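PDB 4FXT: uncharacterized protein, which is of unknown function but has two all-beta domains, an N-terminal one probably related to transthyretin-like families and a C-terminal one probably related to E-set families. Local coordinates for residues A[47-52]-A[194-199]; A[103-108]-A[112-117]; A[116-121]-A[181-186]; A[149-154]-A[161-166]. All blocks are in the same frame, centred on the assembly; numbering follows the deposited sequence.

Contact 1 (A[47-52]-A[194-199]); sequences IAQDGS and SQSIKV
Gln-195 turns its amide toward the CA, CB and carbonyl O of Asp-50 through two successive bends: CG stands beside the backbone N, opposite the carbonyl carbon (chi1 -76°), and a second kink at chi2 (-62°) brings the end of the chain round. OE1 thereby comes to 3.4 Å from Asp-50 CB, while NE2 lies 3.5 Å from Asp-50 O, a polar approach that does not amount to a hydrogen bond. Next to it, the end of the Gln-49 side chain rests against Ser-196 CB. Ser-196 OG, anti to its own N, bonds Ile-138 O instead. The segment 47-52 is the link between strands 43-46 and 52-58, in the N-terminal, probably transthyretin-like part, whereas 194-199 runs along strand 192-200 in the C-terminal, E-set-like part, so this small, partly buried contact bridges the two halves of the chain. The loop presents its residues on a type I turn closed by Gly-51 N to Ala-48 O (3.1 Å). Asp-50 overlays an Asx turn on it: its CG sits between N and carbonyl carbon (chi1 58°), the carboxylate folds back, and OD1 accepts Ser-52 N at 3.1 Å and Ser-52 OG at 2.6 Å, both from the same face of its plane. With an alanine here, Ser-52 N and OG would probably lose their shared acceptor and the turn that offers its backbone to Gln-195 would be less firmly held. Beyond Ser-196, Gln-49 also leans on Arg-180, Ile-138 and Leu-139.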
loop_
_atom_site.group_PDB
_atom_site.type_symbol
_atom_site.label_atom_id
_atom_site.label_comp_id
_atom_site.label_asym_id
_atom_site.label_seq_id
_atom_site.Cartn_x
_atom_site.Cartn_y
_atom_site.Cartn_z
ATOM N N ILE A 47 -1.273 10.034 -1.026
ATOM C CA ILE A 47 -1.264 8.933 -0.063
ATOM C C ILE A 47 0.156 8.435 0.107
ATOM O O ILE A 47 0.821 8.093 -0.893
ATOM C CB ILE A 47 -2.217 7.797 -0.548
ATOM C CG1 ILE A 47 -3.578 8.355 -1.053
ATOM C CG2 ILE A 47 -2.374 6.663 0.495
ATOM C CD1 ILE A 47 -4.404 7.381 -1.804
ATOM N N ALA A 48 0.596 8.377 1.393
ATOM C CA ALA A 48 1.882 7.883 1.858
ATOM C C ALA A 48 1.942 6.358 1.708
ATOM O O ALA A 48 0.897 5.719 1.499
ATOM C CB ALA A 48 2.112 8.302 3.310
ATOM N N GLN A 49 3.166 5.766 1.772
ATOM C CA GLN A 49 3.358 4.312 1.552
ATOM C C GLN A 49 2.625 3.430 2.621
ATOM O O GLN A 49 2.398 2.242 2.365
ATOM C CB GLN A 49 4.835 3.942 1.542
ATOM C CG GLN A 49 5.547 4.287 2.827
ATOM C CD GLN A 49 6.266 3.078 3.348
ATOM O OE1 GLN A 49 6.870 2.256 2.582
ATOM N NE2 GLN A 49 6.231 2.976 4.683
ATOM N N ASP A 50 2.253 4.001 3.790
ATOM C CA ASP A 50 1.569 3.236 4.822
ATOM C C ASP A 50 0.064 3.358 4.706
ATOM O O ASP A 50 -0.646 3.008 5.674
ATOM C CB ASP A 50 2.008 3.682 6.227
ATOM C CG ASP A 50 1.817 5.136 6.604
ATOM O OD1 ASP A 50 1.268 5.911 5.770
ATOM O OD2 ASP A 50 2.273 5.525 7.705
ATOM N N GLY A 51 -0.404 3.883 3.562
ATOM C CA GLY A 51 -1.817 4.106 3.277
ATOM C C GLY A 51 -2.434 5.359 3.879
ATOM O O GLY A 51 -3.609 5.667 3.618
ATOM N N SER A 52 -1.668 6.115 4.669
ATOM C CA SER A 52 -2.241 7.313 5.296
ATOM C C SER A 52 -2.127 8.549 4.361
ATOM O O SER A 52 -1.330 8.541 3.423
ATOM C CB SER A 52 -1.559 7.596 6.632
ATOM O OG SER A 52 -0.204 7.932 6.414
ATOM N N SER A 194 2.171 -4.920 1.542
ATOM C CA SER A 194 2.179 -5.118 2.976
ATOM C C SER A 194 2.785 -3.902 3.592
ATOM O O SER A 194 3.273 -3.026 2.864
ATOM C CB SER A 194 2.967 -6.376 3.310
ATOM O OG SER A 194 4.328 -6.142 2.984
ATOM N N GLN A 195 2.894 -3.872 4.913
ATOM C CA GLN A 195 3.581 -2.758 5.517
ATOM C C GLN A 195 5.095 -2.950 5.330
ATOM O O GLN A 195 5.539 -4.097 5.179
ATOM C CB GLN A 195 3.182 -2.610 6.994
ATOM C CG GLN A 195 1.782 -1.977 7.165
ATOM C CD GLN A 195 1.627 -0.545 6.602
ATOM O OE1 GLN A 195 2.467 0.354 6.847
ATOM N NE2 GLN A 195 0.516 -0.288 5.878
ATOM N N SER A 196 5.866 -1.821 5.224
ATOM C CA SER A 196 7.330 -1.892 5.148
ATOM C C SER A 196 7.832 -2.141 6.560
ATOM O O SER A 196 7.608 -1.302 7.414
ATOM C CB SER A 196 7.913 -0.647 4.524
ATOM O OG SER A 196 9.327 -0.737 4.467
ATOM N N ILE A 197 8.359 -3.351 6.814
ATOM C CA ILE A 197 8.752 -3.837 8.130
ATOM C C ILE A 197 10.264 -3.904 8.265
ATOM O O ILE A 197 10.950 -4.527 7.447
ATOM C CB ILE A 197 8.118 -5.248 8.353
ATOM C CG1 ILE A 197 6.572 -5.148 8.257
ATOM C CG2 ILE A 197 8.584 -5.866 9.692
ATOM C CD1 ILE A 197 5.870 -6.421 8.344
ATOM N N LYS A 198 10.762 -3.291 9.355
ATOM C CA LYS A 198 12.179 -3.327 9.701
ATOM C C LYS A 198 12.564 -4.727 10.167
ATOM O O LYS A 198 11.831 -5.349 10.956
ATOM C CB LYS A 198 12.523 -2.300 10.774
ATOM C CG LYS A 198 14.028 -2.182 10.954
ATOM C CD LYS A 198 14.505 -1.616 12.285
ATOM C CE LYS A 198 14.227 -0.182 12.574
ATOM N NZ LYS A 198 14.987 0.196 13.804
ATOM N N VAL A 199 13.695 -5.231 9.656
ATOM C CA VAL A 199 14.217 -6.560 9.975
ATOM C C VAL A 199 15.640 -6.404 10.465
ATOM O O VAL A 199 16.493 -5.956 9.693
ATOM C CB VAL A 199 14.136 -7.526 8.766
ATOM C CG1 VAL A 199 14.624 -8.923 9.130
ATOM C CG2 VAL A 199 12.738 -7.584 8.189
#

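Contact 2 (A[103-108]-A[112-117]); sequences VSFAKN and ITARFT
Phe-105 sets its ring obliquely against Ala-114, CE1 lying 3.6 Å from Ala-114 CB, and its CB meets Ile-112 CG2 at 3.9 Å. On the other face Asn-108 CG lies beside its backbone N (chi1 -71°), which carries the amide across to Thr-113: ND2 donates to OG1 at 2.7 Å, with the hydroxyl oxygen in the amide plane and the bond fairly straight (163°). That hydroxyl is gripped a second time by the Glu-164 carboxylate of the adjoining strand. Behind the side chains stands the antiparallel pairing of strands 98-108 and 111-120. Ser-104 and Arg-115 form one hydrogen-bonded pair, with Arg-115 N to Ser-104 O at 2.9 Å, and Ala-106 and Thr-113 the next, with Thr-113 N to Ala-106 O at 2.7 Å. Replacing Thr-113 by a valine would probably leave Asn-108 ND2 and Glu-164 without their common partner and let the Asn-108 amide turn. Further out, Ile-197 and Val-199 of strand 192-200 and Val-181 of strand 176-185 pack on Phe-105. The chemistry is thus largely divided by face: the hydrocarbon of Phe-105, Ile-112 and Ala-114 faces the opposing sheet, while hydroxyl, amide and carboxylate tie neighbouring strands together on the other side.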
loop_
_atom_site.group_PDB
_atom_site.type_symbol
_atom_site.label_atom_id
_atom_site.label_comp_id
_atom_site.label_asym_id
_atom_site.label_seq_id
_atom_site.Cartn_x
_atom_site.Cartn_y
_atom_site.Cartn_z
ATOM N N VAL A 103 1.650 -10.386 7.637
ATOM C CA VAL A 103 2.993 -10.413 7.077
ATOM C C VAL A 103 4.041 -10.304 8.190
ATOM O O VAL A 103 3.956 -9.433 9.036
ATOM C CB VAL A 103 3.139 -9.270 6.047
ATOM C CG1 VAL A 103 4.533 -9.241 5.458
ATOM C CG2 VAL A 103 2.101 -9.422 4.938
ATOM N N SER A 104 5.020 -11.209 8.173
ATOM C CA SER A 104 6.120 -11.294 9.123
ATOM C C SER A 104 7.395 -11.685 8.406
ATOM O O SER A 104 7.346 -12.386 7.399
ATOM C CB SER A 104 5.812 -12.280 10.241
ATOM O OG SER A 104 5.489 -13.549 9.706
ATOM N N PHE A 105 8.537 -11.186 8.902
ATOM C CA PHE A 105 9.848 -11.455 8.327
ATOM C C PHE A 105 10.845 -11.848 9.403
ATOM O O PHE A 105 10.732 -11.399 10.558
ATOM C CB PHE A 105 10.378 -10.239 7.569
ATOM C CG PHE A 105 9.487 -9.706 6.480
ATOM C CD1 PHE A 105 9.521 -10.253 5.205
ATOM C CD2 PHE A 105 8.638 -8.637 6.717
ATOM C CE1 PHE A 105 8.695 -9.747 4.186
ATOM C CE2 PHE A 105 7.809 -8.138 5.704
ATOM C CZ PHE A 105 7.849 -8.689 4.443
ATOM N N ALA A 106 11.832 -12.687 9.022
ATOM C CA ALA A 106 12.875 -13.136 9.922
ATOM C C ALA A 106 14.152 -13.423 9.177
ATOM O O ALA A 106 14.122 -13.965 8.084
ATOM C CB ALA A 106 12.423 -14.382 10.660
ATOM N N LYS A 107 15.281 -13.063 9.758
ATOM C CA LYS A 107 16.588 -13.385 9.181
ATOM C C LYS A 107 16.899 -14.832 9.550
ATOM O O LYS A 107 16.753 -15.211 10.716
ATOM C CB LYS A 107 17.699 -12.397 9.647
ATOM C CG LYS A 107 19.113 -12.786 9.218
ATOM C CD LYS A 107 20.169 -11.926 9.919
ATOM C CE LYS A 107 21.609 -12.384 9.771
ATOM N NZ LYS A 107 22.105 -12.311 8.366
ATOM N N ASN A 108 17.236 -15.647 8.543
ATOM C CA ASN A 108 17.635 -17.044 8.680
ATOM C C ASN A 108 18.821 -17.235 7.766
ATOM O O ASN A 108 18.645 -17.359 6.550
ATOM C CB ASN A 108 16.471 -18.009 8.404
ATOM C CG ASN A 108 15.418 -18.003 9.498
ATOM O OD1 ASN A 108 15.726 -18.041 10.710
ATOM N ND2 ASN A 108 14.146 -18.049 9.102
ATOM N N ILE A 112 16.052 -13.907 4.183
ATOM C CA ILE A 112 14.932 -13.303 4.897
ATOM C C ILE A 112 13.734 -14.200 4.627
ATOM O O ILE A 112 13.319 -14.341 3.473
ATOM C CB ILE A 112 14.664 -11.807 4.556
ATOM C CG1 ILE A 112 15.884 -10.895 4.809
ATOM C CG2 ILE A 112 13.407 -11.295 5.268
ATOM C CD1 ILE A 112 16.339 -10.715 6.284
ATOM N N THR A 113 13.215 -14.833 5.672
ATOM C CA THR A 113 12.052 -15.689 5.551
ATOM C C THR A 113 10.803 -14.820 5.664
ATOM O O THR A 113 10.560 -14.206 6.710
ATOM C CB THR A 113 12.093 -16.805 6.606
ATOM O OG1 THR A 113 13.347 -17.483 6.537
ATOM C CG2 THR A 113 10.959 -17.793 6.435
ATOM N N ALA A 114 10.035 -14.755 4.577
ATOM C CA ALA A 114 8.796 -13.996 4.514
ATOM C C ALA A 114 7.598 -14.916 4.638
ATOM O O ALA A 114 7.515 -15.919 3.931
ATOM C CB ALA A 114 8.723 -13.217 3.210
ATOM N N ARG A 115 6.675 -14.579 5.563
ATOM C CA ARG A 115 5.402 -15.277 5.765
ATOM C C ARG A 115 4.288 -14.270 5.501
ATOM O O ARG A 115 4.360 -13.135 5.979
ATOM C CB ARG A 115 5.303 -15.926 7.138
ATOM C CG ARG A 115 6.410 -16.946 7.332
ATOM C CD ARG A 115 6.412 -17.568 8.700
ATOM N NE ARG A 115 7.704 -18.192 8.972
ATOM C CZ ARG A 115 8.024 -19.445 8.669
ATOM N NH1 ARG A 115 7.138 -20.240 8.072
ATOM N NH2 ARG A 115 9.228 -19.917 8.965
ATOM N N PHE A 116 3.319 -14.642 4.659
ATOM C CA PHE A 116 2.274 -13.729 4.222
ATOM C C PHE A 116 1.022 -14.463 3.726
ATOM O O PHE A 116 1.090 -15.610 3.275
ATOM C CB PHE A 116 2.827 -12.841 3.076
ATOM C CG PHE A 116 3.435 -13.632 1.948
ATOM C CD1 PHE A 116 4.762 -14.058 2.010
ATOM C CD2 PHE A 116 2.673 -13.999 0.842
ATOM C CE1 PHE A 116 5.313 -14.838 0.979
ATOM C CE2 PHE A 116 3.235 -14.752 -0.199
ATOM C CZ PHE A 116 4.552 -15.156 -0.129
ATOM N N THR A 117 -0.105 -13.753 3.757
ATOM C CA THR A 117 -1.391 -14.228 3.279
ATOM C C THR A 117 -1.881 -13.261 2.209
ATOM O O THR A 117 -1.643 -12.043 2.302
ATOM C CB THR A 117 -2.342 -14.355 4.465
ATOM O OG1 THR A 117 -1.703 -15.146 5.480
ATOM C CG2 THR A 117 -3.707 -14.942 4.074
#

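Contact 3 (A[116-121]-A[181-186])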
loop_
_atom_site.group_PDB
_atom_site.type_symbol
_atom_site.label_atom_id
_atom_site.label_comp_id
_atom_site.label_asym_id
_atom_site.label_seq_id
_atom_site.Cartn_x
_atom_site.Cartn_y
_atom_site.Cartn_z
ATOM N N PHE A 116 3.319 -14.642 4.659
ATOM C CA PHE A 116 2.274 -13.729 4.222
ATOM C C PHE A 116 1.022 -14.463 3.726
ATOM O O PHE A 116 1.090 -15.610 3.275
ATOM C CB PHE A 116 2.827 -12.841 3.076
ATOM C CG PHE A 116 3.435 -13.632 1.948
ATOM C CD1 PHE A 116 4.762 -14.058 2.010
ATOM C CD2 PHE A 116 2.673 -13.999 0.842
ATOM C CE1 PHE A 116 5.313 -14.838 0.979
ATOM C CE2 PHE A 116 3.235 -14.752 -0.199
ATOM C CZ PHE A 116 4.552 -15.156 -0.129
ATOM N N THR A 117 -0.105 -13.753 3.757
ATOM C CA THR A 117 -1.391 -14.228 3.279
ATOM C C THR A 117 -1.881 -13.261 2.209
ATOM O O THR A 117 -1.643 -12.043 2.302
ATOM C CB THR A 117 -2.342 -14.355 4.465
ATOM O OG1 THR A 117 -1.703 -15.146 5.480
ATOM C CG2 THR A 117 -3.707 -14.942 4.074
ATOM N N ILE A 118 -2.532 -13.805 1.169
ATOM C CA ILE A 118 -3.038 -13.030 0.012
ATOM C C ILE A 118 -4.480 -13.369 -0.215
ATOM O O ILE A 118 -4.844 -14.549 -0.264
ATOM C CB ILE A 118 -2.203 -13.267 -1.275
ATOM C CG1 ILE A 118 -0.700 -12.916 -1.027
ATOM C CG2 ILE A 118 -2.780 -12.491 -2.467
ATOM C CD1 ILE A 118 0.241 -13.264 -2.143
ATOM N N ASN A 119 -5.315 -12.330 -0.363
ATOM C CA ASN A 119 -6.753 -12.477 -0.631
ATOM C C ASN A 119 -7.119 -11.931 -1.995
ATOM O O ASN A 119 -6.576 -10.903 -2.394
ATOM C CB ASN A 119 -7.563 -11.747 0.441
ATOM C CG ASN A 119 -7.289 -12.168 1.883
ATOM O OD1 ASN A 119 -7.014 -11.319 2.767
ATOM N ND2 ASN A 119 -7.289 -13.481 2.152
ATOM N N LYS A 120 -8.010 -12.608 -2.721
ATOM C CA LYS A 120 -8.536 -12.087 -3.986
ATOM C C LYS A 120 -9.852 -11.441 -3.615
ATOM O O LYS A 120 -10.808 -12.159 -3.275
ATOM C CB LYS A 120 -8.635 -13.167 -5.073
ATOM C CG LYS A 120 -9.160 -12.681 -6.429
ATOM C CD LYS A 120 -9.203 -13.835 -7.412
ATOM C CE LYS A 120 -9.841 -13.458 -8.694
ATOM N NZ LYS A 120 -9.786 -14.580 -9.662
ATOM N N VAL A 121 -9.856 -10.093 -3.514
ATOM C CA VAL A 121 -11.012 -9.315 -3.046
ATOM C C VAL A 121 -11.990 -9.058 -4.237
ATOM O O VAL A 121 -13.197 -9.228 -4.055
ATOM C CB VAL A 121 -10.522 -8.004 -2.390
ATOM C CG1 VAL A 121 -11.682 -7.173 -1.848
ATOM C CG2 VAL A 121 -9.513 -8.298 -1.282
ATOM N N VAL A 181 6.098 -7.156 1.002
ATOM C CA VAL A 181 5.465 -8.094 0.066
ATOM C C VAL A 181 4.479 -7.305 -0.788
ATOM O O VAL A 181 3.709 -6.519 -0.235
ATOM C CB VAL A 181 4.780 -9.300 0.787
ATOM C CG1 VAL A 181 4.194 -10.278 -0.208
ATOM C CG2 VAL A 181 5.733 -10.020 1.725
ATOM N N GLY A 182 4.520 -7.509 -2.113
ATOM C CA GLY A 182 3.645 -6.828 -3.062
ATOM C C GLY A 182 2.917 -7.782 -3.968
ATOM O O GLY A 182 3.508 -8.752 -4.413
ATOM N N VAL A 183 1.646 -7.541 -4.263
ATOM C CA VAL A 183 0.908 -8.380 -5.234
ATOM C C VAL A 183 0.338 -7.444 -6.313
ATOM O O VAL A 183 -0.305 -6.454 -5.964
ATOM C CB VAL A 183 -0.196 -9.313 -4.618
ATOM C CG1 VAL A 183 -1.157 -8.543 -3.727
ATOM C CG2 VAL A 183 -0.969 -10.072 -5.683
ATOM N N LYS A 184 0.598 -7.752 -7.611
ATOM C CA LYS A 184 0.084 -6.967 -8.742
ATOM C C LYS A 184 -0.993 -7.727 -9.510
ATOM O O LYS A 184 -0.812 -8.909 -9.819
ATOM C CB LYS A 184 1.191 -6.570 -9.705
ATOM C CG LYS A 184 0.660 -5.535 -10.682
ATOM C CD LYS A 184 1.614 -5.145 -11.749
ATOM C CE LYS A 184 0.980 -4.143 -12.652
ATOM N NZ LYS A 184 -0.201 -4.673 -13.332
ATOM N N SER A 185 -2.110 -7.042 -9.822
ATOM C CA SER A 185 -3.229 -7.578 -10.626
ATOM C C SER A 185 -3.195 -6.994 -12.017
ATOM O O SER A 185 -2.442 -6.053 -12.263
ATOM C CB SER A 185 -4.575 -7.281 -9.977
ATOM O OG SER A 185 -4.883 -5.898 -10.051
ATOM N N ASP A 186 -4.049 -7.499 -12.902
ATOM C CA ASP A 186 -4.178 -7.032 -14.277
ATOM C C ASP A 186 -5.087 -5.801 -14.351
ATOM O O ASP A 186 -5.297 -5.277 -15.463
ATOM C CB ASP A 186 -4.737 -8.164 -15.183
ATOM C CG ASP A 186 -6.158 -8.664 -14.894
ATOM O OD1 ASP A 186 -6.634 -8.492 -13.749
ATOM O OD2 ASP A 186 -6.769 -9.283 -15.796
#
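Val-181 lays its CG1 methyl over one face of the Phe-116 ring, 4.3 Å from the ring centroid and 20° off the normal, a CH-pi contact displaced toward CG, which it meets at 4.1 Å. The other methyl, CG2, lies on the same side, out past the rim, 4.2 Å from Phe-116 CD1. Phe-116 is delivered there by its first torsion (chi1 53°), which puts CG between the backbone N and the carbonyl carbon, and the two side chains cross at about a right angle. Two residues along each strand the fit is slacker: Ile-118 and Val-183 touch methyl to methyl, CG2 to CG2 at 4.4 Å. Beyond Ile-118 the partly exposed continuation of 116-121 makes no contact with 181-186. Lys-184 is turned to the other face of its strand, where NZ bonds Ser-185 O at 2.8 Å and forms a salt bridge with Glu-128. The closest CA atoms, those of Phe-116 and Val-181, are 7.7 Å apart, too far for strand pairing; side chains alone bridge two facing sheets, consistent with the E-set sandwich. Val-130 of strand 127-135 touches both Ile-118 and Val-183, Val-100 and Phe-98 of strand 98-108 lie on Val-183, and Leu-151 and Ala-163 adjoin the Phe-116 ring.

Contact 4 (A[149-154]-A[161-166])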
loop_
_atom_site.group_PDB
_atom_site.type_symbol
_atom_site.label_atom_id
_atom_site.label_comp_id
_atom_site.label_asym_id
_atom_site.label_seq_id
_atom_site.Cartn_x
_atom_site.Cartn_y
_atom_site.Cartn_z
ATOM N N LEU A 149 12.255 -10.605 -5.389
ATOM C CA LEU A 149 11.955 -12.009 -5.652
ATOM C C LEU A 149 10.589 -12.072 -6.299
ATOM O O LEU A 149 9.629 -11.617 -5.691
ATOM C CB LEU A 149 12.033 -12.808 -4.350
ATOM C CG LEU A 149 11.901 -14.307 -4.465
ATOM C CD1 LEU A 149 12.999 -14.888 -5.344
ATOM C CD2 LEU A 149 11.984 -14.929 -3.103
ATOM N N LYS A 150 10.507 -12.488 -7.565
ATOM C CA LYS A 150 9.231 -12.583 -8.282
ATOM C C LYS A 150 8.766 -14.043 -8.194
ATOM O O LYS A 150 9.466 -14.940 -8.659
ATOM C CB LYS A 150 9.375 -12.079 -9.721
ATOM C CG LYS A 150 9.863 -10.626 -9.831
ATOM C CD LYS A 150 10.096 -10.090 -11.271
ATOM C CE LYS A 150 8.865 -9.852 -12.114
ATOM N NZ LYS A 150 9.209 -9.269 -13.442
ATOM N N LEU A 151 7.639 -14.293 -7.518
ATOM C CA LEU A 151 7.135 -15.636 -7.230
ATOM C C LEU A 151 6.135 -16.184 -8.296
ATOM O O LEU A 151 5.720 -17.371 -8.218
ATOM C CB LEU A 151 6.416 -15.604 -5.866
ATOM C CG LEU A 151 7.198 -15.143 -4.643
ATOM C CD1 LEU A 151 6.334 -15.129 -3.449
ATOM C CD2 LEU A 151 8.367 -16.042 -4.366
ATOM N N GLY A 152 5.728 -15.331 -9.248
ATOM C CA GLY A 152 4.759 -15.732 -10.257
ATOM C C GLY A 152 3.353 -15.350 -9.853
ATOM O O GLY A 152 3.171 -14.493 -8.989
ATOM N N ASN A 153 2.349 -15.969 -10.459
ATOM C CA ASN A 153 0.978 -15.578 -10.251
ATOM C C ASN A 153 0.072 -16.735 -9.897
ATOM O O ASN A 153 -1.105 -16.690 -10.263
ATOM C CB ASN A 153 0.488 -14.946 -11.543
ATOM C CG ASN A 153 0.413 -15.848 -12.774
ATOM O OD1 ASN A 153 0.904 -16.988 -12.819
ATOM N ND2 ASN A 153 -0.253 -15.354 -13.804
ATOM N N THR A 154 0.601 -17.792 -9.221
ATOM C CA THR A 154 -0.193 -18.971 -8.823
ATOM C C THR A 154 -0.015 -19.213 -7.312
ATOM O O THR A 154 -0.178 -20.336 -6.829
ATOM C CB THR A 154 0.180 -20.221 -9.644
ATOM O OG1 THR A 154 1.552 -20.549 -9.399
ATOM C CG2 THR A 154 -0.106 -20.073 -11.147
ATOM N N ASN A 161 1.729 -18.360 3.285
ATOM C CA ASN A 161 2.746 -18.914 2.414
ATOM C C ASN A 161 4.094 -18.434 2.924
ATOM O O ASN A 161 4.155 -17.391 3.578
ATOM C CB ASN A 161 2.511 -18.572 0.933
ATOM C CG ASN A 161 1.464 -19.456 0.301
ATOM O OD1 ASN A 161 1.710 -20.640 -0.021
ATOM N ND2 ASN A 161 0.287 -18.893 0.065
ATOM N N THR A 162 5.151 -19.224 2.683
ATOM C CA THR A 162 6.517 -18.885 3.073
ATOM C C THR A 162 7.412 -18.787 1.824
ATOM O O THR A 162 7.327 -19.628 0.935
ATOM C CB THR A 162 7.058 -19.929 4.068
ATOM O OG1 THR A 162 6.182 -20.013 5.189
ATOM C CG2 THR A 162 8.491 -19.640 4.537
ATOM N N ALA A 163 8.241 -17.756 1.768
ATOM C CA ALA A 163 9.216 -17.535 0.712
ATOM C C ALA A 163 10.505 -16.953 1.313
ATOM O O ALA A 163 10.444 -16.191 2.285
ATOM C CB ALA A 163 8.649 -16.626 -0.359
ATOM N N GLU A 164 11.667 -17.354 0.774
ATOM C CA GLU A 164 12.939 -16.878 1.277
ATOM C C GLU A 164 13.695 -16.136 0.201
ATOM O O GLU A 164 13.974 -16.716 -0.856
ATOM C CB GLU A 164 13.780 -18.032 1.803
ATOM C CG GLU A 164 13.193 -18.727 3.004
ATOM C CD GLU A 164 14.029 -19.874 3.522
ATOM O OE1 GLU A 164 14.475 -20.710 2.701
ATOM O OE2 GLU A 164 14.175 -19.974 4.762
ATOM N N ILE A 165 14.038 -14.850 0.485
ATOM C CA ILE A 165 14.798 -13.948 -0.381
ATOM C C ILE A 165 16.193 -13.801 0.218
ATOM O O ILE A 165 16.337 -13.612 1.426
ATOM C CB ILE A 165 14.072 -12.582 -0.571
ATOM C CG1 ILE A 165 14.817 -11.674 -1.588
ATOM C CG2 ILE A 165 13.804 -11.878 0.772
ATOM C CD1 ILE A 165 14.083 -10.489 -2.055
ATOM N N GLU A 166 17.219 -13.908 -0.629
ATOM C CA GLU A 166 18.607 -13.784 -0.220
ATOM C C GLU A 166 18.985 -12.292 0.030
ATOM O O GLU A 166 18.661 -11.415 -0.771
ATOM C CB GLU A 166 19.509 -14.403 -1.282
ATOM C CG GLU A 166 20.957 -14.501 -0.842
ATOM C CD GLU A 166 21.840 -15.349 -1.734
ATOM O OE1 GLU A 166 21.570 -16.566 -1.864
ATOM O OE2 GLU A 166 22.887 -14.829 -2.173
#
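Leu-149 places its CD2 methyl above the plane of the peptide that joins Glu-164 to Ile-165, at its carbonyl end, 3.5 Å from Glu-164 O; the side chains that meet across this contact carry no rings. The methyl gets there because Leu-149 CG lies anti to its own N (chi1 -173°), pointing the branch at the facing strand. From that strand Ile-165 meets it with CD1, 3.9 Å from Leu-149 CB and 3.8 Å from Leu-149 N. Two residues on, Leu-151 brings both branches to the same partner, CD1 and CD2 each 4.1 Å from Ala-163 CB, so the small methyl sits before the leucine fork. The segments belong to different sheets of the E-set-like domain: 147-150 is an outermost strand of one and 160-166 of the other, and their side chains meet along one margin of the sandwich. The backbones spread as they run, the nearest CA atoms going from 6.3 Å between Leu-149 and Ile-165 to 8.4 Å between Leu-151 and Ala-163. Inward, Ile-132 of strand 127-135 touches Leu-151, Ala-163 and Ile-165. Where the chain turns after Leu-151, Gly-152 N is held by Asn-129 OD1.

Contacts 2, 3 and 4 all belong to the E-set-like half, whereas contact 1 reaches across to the transthyretin-like half. Contact 3 is the fully buried one and purely apolar; contact 4, equally apolar, lies at the surface. Contact 2 alone joins paired strands, so backbone bonds dominate it. Phe-116 is common to contacts 2 and 3 and also touches Leu-151 of contact 4, while strand 160-166 extends the sheet of contact 2 through Ala-114 N and Ala-163 O. Contact 1 brings polar side chains together without bonding them, yet its strand 192-200 pairs with 176-185 of contact 3 and packs on Val-103 and Phe-105 of contact 2.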